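PDB 2QDR: uncharacterized protein from Nostoc punctiforme, which is of unknown function but has a double-stranded beta-helix (cupin) fold and is a putative dioxygenase. Local coordinates for residues Y48-N59 with D259-L270. Numbering follows the deposited sequence.
Sequences YLPRQYQFFDTN and DHYWYCPSFSTL
Phe56 and Tyr261 form a hydrogen-bonded pair in an antiparallel ladder that adds strand 54-57 to strand 260-264 at one margin of a seven-stranded sheet in this double-stranded beta-helix protein, joining an early segment to the cupin-type barrel built mostly from the later chain. Phe56 N donates to Tyr261 O at 3.1 Å, and Tyr261 N returns a nearly straight bond to Phe56 O. Gln54 and Tyr263 repeat the exchange, and Thr58 N adds a single bond to Asp259 O. On the face carrying Phe56 and Tyr261, the two side chains run side by side; Phe56 CZ meets Tyr261 CD1 at 3.5 Å, the ring planes 52° apart. Tyr261 OH is hydrogen-bonded to Glu241 on neighbouring strand 240-245 and to Thr85, the latter tying this face to strand 79-86. On the other face, Phe55 sets the edge of its ring against Trp262 CB and Leu270 CD1. There too, Asp57 CB sits over the His260 ring as a CH-pi contact, 3.7 Å from the centroid, and with CG anti to the backbone N (chi1 -174°) the carboxylate lies nearly parallel to the imidazole. His260 ND1 is hydrogen-bonded to Tyr254 OH. Beyond the ladder, Pro265 packs its CB at the ring edge of Tyr48, 3.7 Å from CE1, while the extended Arg51 crosses Phe267 with its guanidinium face toward CB. One water joins Tyr48 OH, Arg51 N and Ser266 O, each at 2.7 Å. Reciprocal backbone bonds thus fix the register, ring contacts differ between the faces, and the water satisfies backbone polar groups at the two turns.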
loop_
_atom_site.group_PDB
_atom_site.type_symbol
_atom_site.label_atom_id
_atom_site.label_comp_id
_atom_site.label_asym_id
_atom_site.label_seq_id
_atom_site.Cartn_x
_atom_site.Cartn_y
_atom_site.Cartn_z
ATOM N N TYR A 48 -4.726 1.424 48.041
ATOM C CA TYR A 48 -4.964 1.707 46.632
ATOM C C TYR A 48 -5.214 3.198 46.488
ATOM O O TYR A 48 -6.061 3.743 47.195
ATOM C CB TYR A 48 -6.139 0.886 46.078
ATOM C CG TYR A 48 -6.712 1.386 44.754
ATOM C CD1 TYR A 48 -5.948 1.373 43.582
ATOM C CD2 TYR A 48 -8.047 1.821 44.663
ATOM C CE1 TYR A 48 -6.473 1.829 42.373
ATOM C CE2 TYR A 48 -8.583 2.261 43.455
ATOM C CZ TYR A 48 -7.792 2.263 42.313
ATOM O OH TYR A 48 -8.303 2.693 41.114
ATOM N N LEU A 49 -4.438 3.835 45.604
ATOM C CA LEU A 49 -4.508 5.262 45.312
ATOM C C LEU A 49 -5.160 5.417 43.946
ATOM O O LEU A 49 -4.488 5.232 42.931
ATOM C CB LEU A 49 -3.110 5.869 45.326
ATOM C CG LEU A 49 -2.333 5.688 46.630
ATOM C CD1 LEU A 49 -1.017 6.437 46.542
ATOM C CD2 LEU A 49 -3.122 6.172 47.841
ATOM N N PRO A 50 -6.469 5.759 43.907
ATOM C CA PRO A 50 -7.128 5.848 42.601
ATOM C C PRO A 50 -6.618 6.957 41.698
ATOM O O PRO A 50 -6.263 8.021 42.176
ATOM C CB PRO A 50 -8.597 6.126 42.961
ATOM C CG PRO A 50 -8.723 5.818 44.396
ATOM C CD PRO A 50 -7.411 6.085 44.997
ATOM N N ARG A 51 -6.564 6.647 40.403
ATOM C CA ARG A 51 -6.133 7.551 39.345
ATOM C C ARG A 51 -4.745 8.167 39.562
ATOM O O ARG A 51 -4.468 9.250 39.049
ATOM C CB ARG A 51 -7.183 8.649 39.187
ATOM C CG ARG A 51 -8.582 8.100 39.046
ATOM C CD ARG A 51 -9.539 9.166 38.687
ATOM N NE ARG A 51 -10.889 8.651 38.504
ATOM C CZ ARG A 51 -11.928 9.388 38.110
ATOM N NH1 ARG A 51 -11.792 10.687 37.837
ATOM N NH2 ARG A 51 -13.124 8.827 37.977
ATOM N N GLN A 52 -3.866 7.443 40.266
ATOM C CA GLN A 52 -2.519 7.918 40.575
ATOM C C GLN A 52 -1.442 6.991 40.037
ATOM O O GLN A 52 -1.360 5.837 40.437
ATOM C CB GLN A 52 -2.346 8.078 42.100
ATOM C CG GLN A 52 -0.965 8.617 42.546
ATOM C CD GLN A 52 -0.640 9.995 41.980
ATOM O OE1 GLN A 52 -1.352 10.970 42.240
ATOM N NE2 GLN A 52 0.464 10.087 41.239
ATOM N N TYR A 53 -0.613 7.514 39.134
ATOM C CA TYR A 53 0.503 6.754 38.575
ATOM C C TYR A 53 1.531 6.607 39.678
ATOM O O TYR A 53 1.678 7.522 40.496
ATOM C CB TYR A 53 1.131 7.445 37.351
ATOM C CG TYR A 53 1.675 8.854 37.589
ATOM C CD1 TYR A 53 2.952 9.063 38.100
ATOM C CD2 TYR A 53 0.909 9.977 37.282
ATOM C CE1 TYR A 53 3.436 10.344 38.327
ATOM C CE2 TYR A 53 1.389 11.262 37.502
ATOM C CZ TYR A 53 2.653 11.438 38.021
ATOM O OH TYR A 53 3.144 12.705 38.237
ATOM N N GLN A 54 2.196 5.454 39.747
ATOM C CA GLN A 54 3.237 5.217 40.756
ATOM C C GLN A 54 4.422 4.512 40.117
ATOM O O GLN A 54 4.236 3.505 39.438
ATOM C CB GLN A 54 2.732 4.379 41.916
ATOM C CG GLN A 54 1.522 4.942 42.633
ATOM C CD GLN A 54 1.173 4.144 43.868
ATOM O OE1 GLN A 54 2.051 3.608 44.536
ATOM N NE2 GLN A 54 -0.104 4.102 44.208
ATOM N N PHE A 55 5.626 5.046 40.345
ATOM C CA PHE A 55 6.856 4.497 39.808
ATOM C C PHE A 55 7.830 4.191 40.932
ATOM O O PHE A 55 7.954 4.985 41.866
ATOM C CB PHE A 55 7.555 5.500 38.890
ATOM C CG PHE A 55 6.652 6.198 37.910
ATOM C CD1 PHE A 55 5.806 5.475 37.090
ATOM C CD2 PHE A 55 6.755 7.580 37.706
ATOM C CE1 PHE A 55 4.989 6.110 36.148
ATOM C CE2 PHE A 55 5.955 8.234 36.750
ATOM C CZ PHE A 55 5.066 7.491 35.974
ATOM N N PHE A 56 8.540 3.067 40.841
ATOM C CA PHE A 56 9.536 2.709 41.861
ATOM C C PHE A 56 10.551 1.657 41.395
ATOM O O PHE A 56 10.293 0.871 40.480
ATOM C CB PHE A 56 8.870 2.253 43.170
ATOM C CG PHE A 56 7.917 1.113 43.016
ATOM C CD1 PHE A 56 6.569 1.350 42.772
ATOM C CD2 PHE A 56 8.352 -0.200 43.157
ATOM C CE1 PHE A 56 5.675 0.302 42.652
ATOM C CE2 PHE A 56 7.461 -1.258 43.035
ATOM C CZ PHE A 56 6.119 -1.007 42.790
ATOM N N ASP A 57 11.708 1.678 42.052
ATOM C CA ASP A 57 12.803 0.779 41.784
ATOM C C ASP A 57 12.495 -0.516 42.512
ATOM O O ASP A 57 12.339 -0.506 43.729
ATOM C CB ASP A 57 14.115 1.400 42.293
ATOM C CG ASP A 57 15.366 0.592 41.933
ATOM O OD1 ASP A 57 15.286 -0.434 41.221
ATOM O OD2 ASP A 57 16.460 1.011 42.377
ATOM N N THR A 58 12.396 -1.622 41.775
ATOM C CA THR A 58 12.129 -2.938 42.380
ATOM C C THR A 58 13.321 -3.438 43.223
ATOM O O THR A 58 13.115 -4.265 44.118
ATOM C CB THR A 58 11.717 -4.009 41.334
ATOM O OG1 THR A 58 12.755 -4.186 40.353
ATOM C CG2 THR A 58 10.420 -3.603 40.643
ATOM N N ASN A 59 14.539 -2.948 42.944
ATOM C CA ASN A 59 15.728 -3.301 43.727
ATOM C C ASN A 59 15.525 -2.958 45.208
ATOM O O ASN A 59 15.886 -3.744 46.072
ATOM C CB ASN A 59 16.989 -2.568 43.240
ATOM C CG ASN A 59 17.445 -2.979 41.840
ATOM O OD1 ASN A 59 17.379 -4.136 41.451
ATOM N ND2 ASN A 59 17.987 -2.023 41.112
ATOM N N ASP A 259 15.070 -2.417 35.756
ATOM C CA ASP A 259 14.485 -2.962 36.998
ATOM C C ASP A 259 13.450 -2.044 37.709
ATOM O O ASP A 259 12.999 -2.382 38.798
ATOM C CB ASP A 259 15.570 -3.491 37.987
ATOM C CG ASP A 259 16.445 -4.588 37.378
ATOM O OD1 ASP A 259 15.976 -5.384 36.539
ATOM O OD2 ASP A 259 17.615 -4.680 37.773
ATOM N N HIS A 260 13.061 -0.923 37.092
ATOM C CA HIS A 260 12.021 -0.049 37.667
ATOM C C HIS A 260 10.683 -0.563 37.157
ATOM O O HIS A 260 10.585 -1.081 36.046
ATOM C CB HIS A 260 12.215 1.422 37.321
ATOM C CG HIS A 260 13.313 2.086 38.095
ATOM N ND1 HIS A 260 13.077 3.122 38.975
ATOM C CD2 HIS A 260 14.635 1.810 38.186
ATOM C CE1 HIS A 260 14.218 3.493 39.528
ATOM N NE2 HIS A 260 15.177 2.706 39.073
ATOM N N TYR A 261 9.660 -0.427 37.983
ATOM C CA TYR A 261 8.315 -0.880 37.665
ATOM C C TYR A 261 7.289 0.224 37.852
ATOM O O TYR A 261 7.519 1.170 38.612
ATOM C CB TYR A 261 7.991 -2.064 38.578
ATOM C CG TYR A 261 6.549 -2.536 38.612
ATOM C CD1 TYR A 261 5.654 -1.969 39.503
ATOM C CD2 TYR A 261 6.096 -3.558 37.790
ATOM C CE1 TYR A 261 4.359 -2.372 39.569
ATOM C CE2 TYR A 261 4.777 -3.984 37.848
ATOM C CZ TYR A 261 3.915 -3.383 38.751
ATOM O OH TYR A 261 2.602 -3.768 38.846
ATOM N N TRP A 262 6.167 0.112 37.148
ATOM C CA TRP A 262 5.096 1.086 37.302
ATOM C C TRP A 262 3.714 0.439 37.356
ATOM O O TRP A 262 3.534 -0.721 36.982
ATOM C CB TRP A 262 5.135 2.143 36.199
ATOM C CG TRP A 262 4.859 1.689 34.837
ATOM C CD1 TRP A 262 3.649 1.629 34.223
ATOM C CD2 TRP A 262 5.822 1.289 33.872
ATOM N NE1 TRP A 262 3.794 1.192 32.934
ATOM C CE2 TRP A 262 5.120 0.965 32.695
ATOM C CE3 TRP A 262 7.214 1.140 33.896
ATOM C CZ2 TRP A 262 5.764 0.528 31.542
ATOM C CZ3 TRP A 262 7.844 0.696 32.763
ATOM C CH2 TRP A 262 7.124 0.397 31.597
ATOM N N TYR A 263 2.770 1.226 37.866
ATOM C CA TYR A 263 1.376 0.854 38.004
ATOM C C TYR A 263 0.550 2.116 37.832
ATOM O O TYR A 263 0.711 3.068 38.574
ATOM C CB TYR A 263 1.086 0.206 39.361
ATOM C CG TYR A 263 -0.388 -0.060 39.574
ATOM C CD1 TYR A 263 -1.018 -1.112 38.925
ATOM C CD2 TYR A 263 -1.152 0.733 40.427
ATOM C CE1 TYR A 263 -2.376 -1.374 39.115
ATOM C CE2 TYR A 263 -2.515 0.487 40.619
ATOM C CZ TYR A 263 -3.121 -0.567 39.962
ATOM O OH TYR A 263 -4.461 -0.820 40.154
ATOM N N CYS A 264 -0.322 2.109 36.838
ATOM C CA CYS A 264 -1.167 3.234 36.520
ATOM C C CYS A 264 -2.600 2.744 36.477
ATOM O O CYS A 264 -2.996 2.139 35.477
ATOM C CB CYS A 264 -0.754 3.796 35.166
ATOM S SG CYS A 264 1.001 4.215 35.106
ATOM N N PRO A 265 -3.387 2.988 37.546
ATOM C CA PRO A 265 -4.762 2.511 37.497
ATOM C C PRO A 265 -5.595 3.355 36.533
ATOM O O PRO A 265 -5.111 4.348 35.996
ATOM C CB PRO A 265 -5.246 2.653 38.945
ATOM C CG PRO A 265 -4.483 3.777 39.476
ATOM C CD PRO A 265 -3.115 3.687 38.814
ATOM N N SER A 266 -6.837 2.952 36.321
ATOM C CA SER A 266 -7.721 3.650 35.396
ATOM C C SER A 266 -7.867 5.150 35.670
ATOM O O SER A 266 -8.015 5.561 36.805
ATOM C CB SER A 266 -9.080 2.966 35.386
ATOM O OG SER A 266 -8.895 1.643 34.913
ATOM N N PHE A 267 -7.758 5.931 34.595
ATOM C CA PHE A 267 -7.881 7.408 34.576
ATOM C C PHE A 267 -6.702 8.163 35.216
ATOM O O PHE A 267 -6.881 9.259 35.734
ATOM C CB PHE A 267 -9.239 7.878 35.153
ATOM C CG PHE A 267 -10.421 7.200 34.513
ATOM C CD1 PHE A 267 -10.863 7.591 33.251
ATOM C CD2 PHE A 267 -11.095 6.161 35.171
ATOM C CE1 PHE A 267 -11.952 6.956 32.649
ATOM C CE2 PHE A 267 -12.191 5.526 34.576
ATOM C CZ PHE A 267 -12.614 5.923 33.309
ATOM N N SER A 268 -5.504 7.586 35.141
ATOM C CA SER A 268 -4.297 8.234 35.633
ATOM C C SER A 268 -3.874 9.213 34.553
ATOM O O SER A 268 -4.179 9.010 33.386
ATOM C CB SER A 268 -3.175 7.233 35.867
ATOM O OG SER A 268 -3.539 6.255 36.808
ATOM N N THR A 269 -3.175 10.266 34.941
ATOM C CA THR A 269 -2.714 11.287 34.004
ATOM C C THR A 269 -1.193 11.206 33.948
ATOM O O THR A 269 -0.497 11.801 34.777
ATOM C CB THR A 269 -3.214 12.672 34.424
ATOM O OG1 THR A 269 -4.642 12.637 34.517
ATOM C CG2 THR A 269 -2.784 13.741 33.407
ATOM N N LEU A 270 -0.684 10.459 32.971
ATOM C CA LEU A 270 0.761 10.258 32.836
ATOM C C LEU A 270 1.497 11.462 32.261
ATOM O O LEU A 270 1.090 11.984 31.222
ATOM C CB LEU A 270 1.085 9.009 31.994
ATOM C CG LEU A 270 0.972 7.665 32.739
ATOM C CD1 LEU A 270 2.148 7.449 33.717
ATOM C CD2 LEU A 270 -0.371 7.485 33.480
HETATM O O HOH W 1 -8.059 4.695 39.392
HETATM O O HOH W 2 -2.106 10.362 38.066
#